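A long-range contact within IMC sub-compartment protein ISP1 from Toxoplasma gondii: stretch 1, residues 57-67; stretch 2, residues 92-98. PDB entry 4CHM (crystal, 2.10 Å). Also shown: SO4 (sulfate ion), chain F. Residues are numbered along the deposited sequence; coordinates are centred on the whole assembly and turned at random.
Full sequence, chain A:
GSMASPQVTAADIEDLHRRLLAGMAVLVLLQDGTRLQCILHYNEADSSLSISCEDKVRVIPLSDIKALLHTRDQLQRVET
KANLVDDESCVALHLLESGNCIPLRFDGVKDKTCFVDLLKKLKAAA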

ATOM      1  N   VAL A  57      12.645 -10.373  -2.139  1.00 27.11           N
ATOM      2  CA  VAL A  57      11.312 -10.200  -2.668  1.00 29.25           C
ATOM      3  C   VAL A  57      10.262 -10.999  -1.898  1.00 30.03           C
ATOM      4  O   VAL A  57      10.441 -12.173  -1.656  1.00 23.77           O
ATOM      5  N   ARG A  58       9.195 -10.332  -1.503  1.00 26.43           N
ATOM      6  CA  ARG A  58       8.061 -10.971  -0.880  1.00 28.99           C
ATOM      7  C   ARG A  58       6.847 -10.868  -1.756  1.00 25.92           C
ATOM      8  O   ARG A  58       6.494  -9.812  -2.183  1.00 26.55           O
ATOM      9  N   VAL A  59       6.200 -11.987  -1.977  1.00 25.94           N
ATOM     10  CA  VAL A  59       5.037 -12.052  -2.811  1.00 26.78           C
ATOM     11  C   VAL A  59       3.771 -12.216  -1.961  1.00 28.97           C
ATOM     12  O   VAL A  59       3.659 -13.142  -1.213  1.00 29.31           O
ATOM     13  N   ILE A  60       2.843 -11.292  -2.092  1.00 26.72           N
ATOM     14  CA  ILE A  60       1.568 -11.379  -1.396  1.00 25.06           C
ATOM     15  C   ILE A  60       0.432 -11.535  -2.408  1.00 23.79           C
ATOM     16  O   ILE A  60       0.044 -10.560  -3.081  1.00 21.46           O
ATOM     17  N   PRO A  61      -0.109 -12.763  -2.532  1.00 23.44           N
ATOM     18  CA  PRO A  61      -1.347 -12.951  -3.303  1.00 24.33           C
ATOM     19  C   PRO A  61      -2.444 -11.993  -2.845  1.00 22.47           C
ATOM     20  O   PRO A  61      -2.590 -11.731  -1.646  1.00 22.91           O
ATOM     21  N   LEU A  62      -3.209 -11.479  -3.796  1.00 24.93           N
ATOM     22  CA  LEU A  62      -4.311 -10.576  -3.490  1.00 27.96           C
ATOM     23  C   LEU A  62      -5.283 -11.208  -2.507  1.00 27.67           C
ATOM     24  O   LEU A  62      -5.961 -10.521  -1.730  1.00 27.82           O
ATOM     25  N   SER A  63      -5.388 -12.523  -2.577  1.00 25.98           N
ATOM     26  CA  SER A  63      -6.355 -13.217  -1.791  1.00 26.80           C
ATOM     27  C   SER A  63      -5.867 -13.349  -0.344  1.00 28.03           C
ATOM     28  O   SER A  63      -6.644 -13.674   0.538  1.00 28.38           O
ATOM     29  N   ASP A  64      -4.603 -12.999  -0.089  1.00 27.10           N
ATOM     30  CA  ASP A  64      -4.094 -12.972   1.288  1.00 24.18           C
ATOM     31  C   ASP A  64      -4.218 -11.591   1.938  1.00 20.79           C
ATOM     32  O   ASP A  64      -3.809 -11.390   3.072  1.00 21.73           O
ATOM     33  N   ILE A  65      -4.730 -10.633   1.196  1.00 22.20           N
ATOM     34  CA  ILE A  65      -4.872  -9.302   1.716  1.00 23.22           C
ATOM     35  C   ILE A  65      -6.292  -9.143   2.206  1.00 26.17           C
ATOM     36  O   ILE A  65      -7.203  -8.941   1.428  1.00 30.35           O
ATOM     37  N   LYS A  66      -6.455  -9.314   3.510  1.00 28.42           N
ATOM     38  CA  LYS A  66      -7.735  -9.343   4.168  1.00 29.50           C
ATOM     39  C   LYS A  66      -8.344  -7.930   4.232  1.00 30.01           C
ATOM     40  O   LYS A  66      -9.554  -7.768   4.130  1.00 29.91           O
ATOM     41  N   ALA A  67      -7.501  -6.916   4.392  1.00 24.32           N
ATOM     42  CA  ALA A  67      -7.999  -5.545   4.643  1.00 25.62           C
ATOM     43  C   ALA A  67      -6.903  -4.524   4.338  1.00 24.36           C
ATOM     44  O   ALA A  67      -5.724  -4.822   4.491  1.00 24.76           O
ATOM     45  N   ALA A  92      -1.341   0.128   5.121  1.00 18.73           N
ATOM     46  CA  ALA A  92      -0.844  -1.186   5.585  1.00 18.59           C
ATOM     47  C   ALA A  92      -1.692  -2.304   5.036  1.00 18.86           C
ATOM     48  O   ALA A  92      -2.918  -2.255   5.116  1.00 19.49           O
ATOM     49  N   LEU A  93      -1.034  -3.347   4.537  1.00 18.11           N
ATOM     50  CA  LEU A  93      -1.725  -4.550   4.126  1.00 17.29           C
ATOM     51  C   LEU A  93      -1.898  -5.448   5.310  1.00 18.32           C
ATOM     52  O   LEU A  93      -0.918  -5.984   5.856  1.00 18.64           O
ATOM     53  N   HIS A  94      -3.138  -5.640   5.697  1.00 19.58           N
ATOM     54  CA  HIS A  94      -3.475  -6.584   6.735  1.00 22.92           C
ATOM     55  C   HIS A  94      -3.652  -7.935   6.061  1.00 21.80           C
ATOM     56  O   HIS A  94      -4.515  -8.104   5.250  1.00 20.99           O
ATOM     57  N   LEU A  95      -2.820  -8.888   6.426  1.00 21.08           N
ATOM     58  CA  LEU A  95      -2.774 -10.173   5.746  1.00 23.40           C
ATOM     59  C   LEU A  95      -3.642 -11.255   6.393  1.00 23.55           C
ATOM     60  O   LEU A  95      -3.686 -11.354   7.572  1.00 22.27           O
ATOM     61  N   LEU A  96      -4.350 -12.017   5.579  1.00 24.63           N
ATOM     62  CA  LEU A  96      -5.227 -13.070   6.065  1.00 26.04           C
ATOM     63  C   LEU A  96      -4.577 -14.234   6.792  1.00 27.88           C
ATOM     64  O   LEU A  96      -4.933 -14.521   7.896  1.00 26.22           O
ATOM     65  N   GLU A  97      -3.545 -14.829   6.226  1.00 31.15           N
ATOM     66  CA  GLU A  97      -2.949 -16.004   6.873  1.00 31.95           C
ATOM     67  C   GLU A  97      -2.300 -15.682   8.210  1.00 33.52           C
ATOM     68  O   GLU A  97      -2.607 -16.319   9.210  1.00 33.69           O
ATOM     69  N   SER A  98      -1.399 -14.698   8.217  1.00 31.00           N
ATOM     70  CA  SER A  98      -0.622 -14.372   9.400  1.00 29.05           C
ATOM     71  C   SER A  98      -1.398 -13.463  10.333  1.00 28.45           C
ATOM     72  O   SER A  98      -1.092 -13.383  11.504  1.00 30.01           O
TER

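The contact is built on a short, irregular antiparallel ladder, and its side chains sort themselves by the face to which that ladder sends them. Ile65 and Leu95 form a non-hydrogen-bonded pair on one face; Ala67 and His94 form a hydrogen-bonded pair on the other. Between the two pairs the register slips by one residue, a beta bulge at which His94 O receives both Lys66 N at 2.9 Å and, weakly, Ala67 N at 3.3 Å. His94 N returns a bond to Ala67 O at 3.0 Å.

On the Ile65 and Leu95 face, Leu95 is the bump. Its m, t rotamer places CD2 in a hollow lined by Ile60 and Ile65: CD2 lies 3.7 Å from Ile60 CG2 and 4.2 Å from Ile65 CG1. Ile60, with chi1 m and chi2 off the wells at 116°, also reaches Leu93, its CD1 meeting Leu93 CD1 at 4.1 Å. Leu93 repeats the m, t shape of Leu95, so two leucines of like conformation pack against one isoleucine. The other methyl of Leu95, CD1, sits 3.5 Å from NH2 of Arg58, whose all-t chain carries the guanidinium out to it.

That guanidinium grips a sulfate, probably from the crystallisation liquor, through Arg58 NH1 to SO4 O3 at 2.9 Å and Arg58 NH2 to SO4 O4 at 2.7 Å. Ser98 OG donates to the same SO4 O4 at 2.8 Å, so the ion joins the two stretches beyond the apolar patch.

On the other face a small residue sits beside a large one. Ala67 CB comes 4.0 Å from His94 CB and lies at the edge of the imidazole, near its plane. Lys66 starts toward stretch 2, then its end leads away; on the way its CE passes 4.0 Å from His94 CE1, while its CB lies 4.1 Å from Leu96 CB.

Where the strand of stretch 2 gives way to helical phi/psi, Asp64 supplies the polar closure. Its backbone O accepts Leu96 N at 2.6 Å and touches Leu95 CA at 3.1 Å in a CA-H...O contact. Its CB points sideways, but the t rotamer brings the carboxylate nearer, and OD1 accepts Glu97 N at 2.8 Å. OD2 takes a bond from a water at 2.8 Å, and that water's oxygen accepts Ser98 N at 3.0 Å. One aspartate thus serves three successive backbone NH groups, two directly and one through water.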

ATOM      1  CB  VAL A  57      11.312 -10.617  -4.129  1.00 31.75           C
ATOM      2  CG1 VAL A  57       9.933 -10.629  -4.719  1.00 28.92           C
ATOM      3  CG2 VAL A  57      12.218  -9.706  -4.906  1.00 31.33           C
ATOM      4  CB  ARG A  58       7.762 -10.414   0.502  1.00 30.49           C
ATOM      5  CG  ARG A  58       6.548 -11.017   1.158  1.00 30.25           C
ATOM      6  CD  ARG A  58       6.460 -10.692   2.627  1.00 34.82           C
ATOM      7  NE  ARG A  58       5.352 -11.367   3.253  1.00 36.79           N
ATOM      8  CZ  ARG A  58       5.103 -11.421   4.549  1.00 35.35           C
ATOM      9  NH1 ARG A  58       5.866 -10.836   5.419  1.00 32.83           N
ATOM     10  NH2 ARG A  58       4.067 -12.083   4.962  1.00 33.48           N
ATOM     11  CB  VAL A  59       5.149 -13.177  -3.865  1.00 29.80           C
ATOM     12  CG1 VAL A  59       3.835 -13.410  -4.564  1.00 25.72           C
ATOM     13  CG2 VAL A  59       6.225 -12.897  -4.895  1.00 29.98           C
ATOM     14  CB  ILE A  60       1.282 -10.124  -0.543  1.00 24.93           C
ATOM     15  CG1 ILE A  60       2.403  -9.869   0.465  1.00 26.16           C
ATOM     16  CG2 ILE A  60      -0.018 -10.301   0.235  1.00 23.31           C
ATOM     17  CD1 ILE A  60       3.133  -8.574   0.235  1.00 27.50           C
ATOM     18  CB  PRO A  61      -1.757 -14.406  -2.999  1.00 26.09           C
ATOM     19  CG  PRO A  61      -0.538 -15.057  -2.436  1.00 27.70           C
ATOM     20  CD  PRO A  61       0.276 -13.968  -1.773  1.00 24.15           C
ATOM     21  CB  LEU A  62      -5.052 -10.223  -4.768  1.00 32.00           C
ATOM     22  CG  LEU A  62      -5.337  -8.750  -4.902  1.00 37.27           C
ATOM     23  CD1 LEU A  62      -4.036  -7.973  -4.812  1.00 40.60           C
ATOM     24  CD2 LEU A  62      -6.031  -8.496  -6.222  1.00 42.26           C
ATOM     25  CB  SER A  63      -6.676 -14.579  -2.414  1.00 27.81           C
ATOM     26  OG  SER A  63      -5.497 -15.358  -2.565  1.00 25.85           O
ATOM     27  CB  ASP A  64      -2.636 -13.438   1.333  1.00 27.33           C
ATOM     28  CG  ASP A  64      -2.125 -13.603   2.747  1.00 30.53           C
ATOM     29  OD1 ASP A  64      -2.876 -14.120   3.590  1.00 34.59           O
ATOM     30  OD2 ASP A  64      -0.990 -13.181   3.034  1.00 31.75           O
ATOM     31  CB  ILE A  65      -4.532  -8.228   0.667  1.00 24.56           C
ATOM     32  CG1 ILE A  65      -3.059  -8.347   0.257  1.00 22.11           C
ATOM     33  CG2 ILE A  65      -4.785  -6.832   1.251  1.00 22.83           C
ATOM     34  CD1 ILE A  65      -2.756  -7.757  -1.115  1.00 23.67           C
ATOM     35  CB  LYS A  66      -7.526  -9.887   5.581  1.00 30.95           C
ATOM     36  CG  LYS A  66      -8.776 -10.171   6.386  1.00 35.79           C
ATOM     37  CD  LYS A  66      -8.367 -10.595   7.800  1.00 38.95           C
ATOM     38  CE  LYS A  66      -9.371 -10.153   8.857  1.00 48.42           C
ATOM     39  NZ  LYS A  66     -10.752 -10.585   8.505  1.00 56.04           N
ATOM     40  CB  ALA A  67      -8.446  -5.401   6.101  1.00 22.73           C
ATOM     41  CB  ALA A  92      -0.813  -1.247   7.097  1.00 14.78           C
ATOM     42  CB  LEU A  93      -0.933  -5.303   3.049  1.00 16.94           C
ATOM     43  CG  LEU A  93      -0.302  -4.496   1.925  1.00 16.83           C
ATOM     44  CD1 LEU A  93       0.591  -5.435   1.121  1.00 16.06           C
ATOM     45  CD2 LEU A  93      -1.375  -3.850   1.047  1.00 17.74           C
ATOM     46  CB  HIS A  94      -4.770  -6.149   7.431  1.00 28.53           C
ATOM     47  CG  HIS A  94      -5.120  -6.963   8.628  1.00 29.11           C
ATOM     48  ND1 HIS A  94      -6.400  -7.075   9.095  1.00 33.46           N
ATOM     49  CD2 HIS A  94      -4.356  -7.703   9.450  1.00 34.05           C
ATOM     50  CE1 HIS A  94      -6.414  -7.857  10.151  1.00 34.50           C
ATOM     51  NE2 HIS A  94      -5.184  -8.246  10.391  1.00 38.73           N
ATOM     52  CB  LEU A  95      -1.336 -10.670   5.599  1.00 19.33           C
ATOM     53  CG  LEU A  95      -0.333  -9.673   5.052  1.00 23.59           C
ATOM     54  CD1 LEU A  95       1.089 -10.169   5.058  1.00 22.69           C
ATOM     55  CD2 LEU A  95      -0.747  -9.197   3.688  1.00 21.95           C
ATOM     56  CB  LEU A  96      -6.033 -13.612   4.893  1.00 31.98           C
ATOM     57  CG  LEU A  96      -7.139 -14.650   5.091  1.00 31.74           C
ATOM     58  CD1 LEU A  96      -7.959 -14.405   6.331  1.00 30.07           C
ATOM     59  CD2 LEU A  96      -8.020 -14.709   3.865  1.00 30.74           C
ATOM     60  CB  GLU A  97      -1.941 -16.693   5.965  1.00 35.71           C
ATOM     61  CG  GLU A  97      -1.350 -17.976   6.545  1.00 39.94           C
ATOM     62  CD  GLU A  97      -0.389 -18.647   5.572  1.00 42.27           C
ATOM     63  OE1 GLU A  97      -0.770 -18.876   4.405  1.00 44.88           O
ATOM     64  OE2 GLU A  97       0.748 -18.926   5.965  1.00 46.66           O
ATOM     65  CB  SER A  98       0.704 -13.706   9.003  1.00 33.44           C
ATOM     66  OG  SER A  98       0.510 -12.355   8.599  1.00 29.94           O
TER
HETATM   67  S   SO4 F1180       4.194 -12.419   8.527  1.00 36.99           S
HETATM   68  O1  SO4 F1180       3.803 -11.869   9.854  1.00 38.12           O
HETATM   69  O2  SO4 F1180       4.343 -13.875   8.625  1.00 44.02           O
HETATM   70  O3  SO4 F1180       5.494 -11.806   8.135  1.00 38.79           O
HETATM   71  O4  SO4 F1180       3.128 -12.127   7.518  1.00 35.59           O
HETATM   72  O   HOH W   1      -0.156 -13.695   5.653  1.00 29.60           O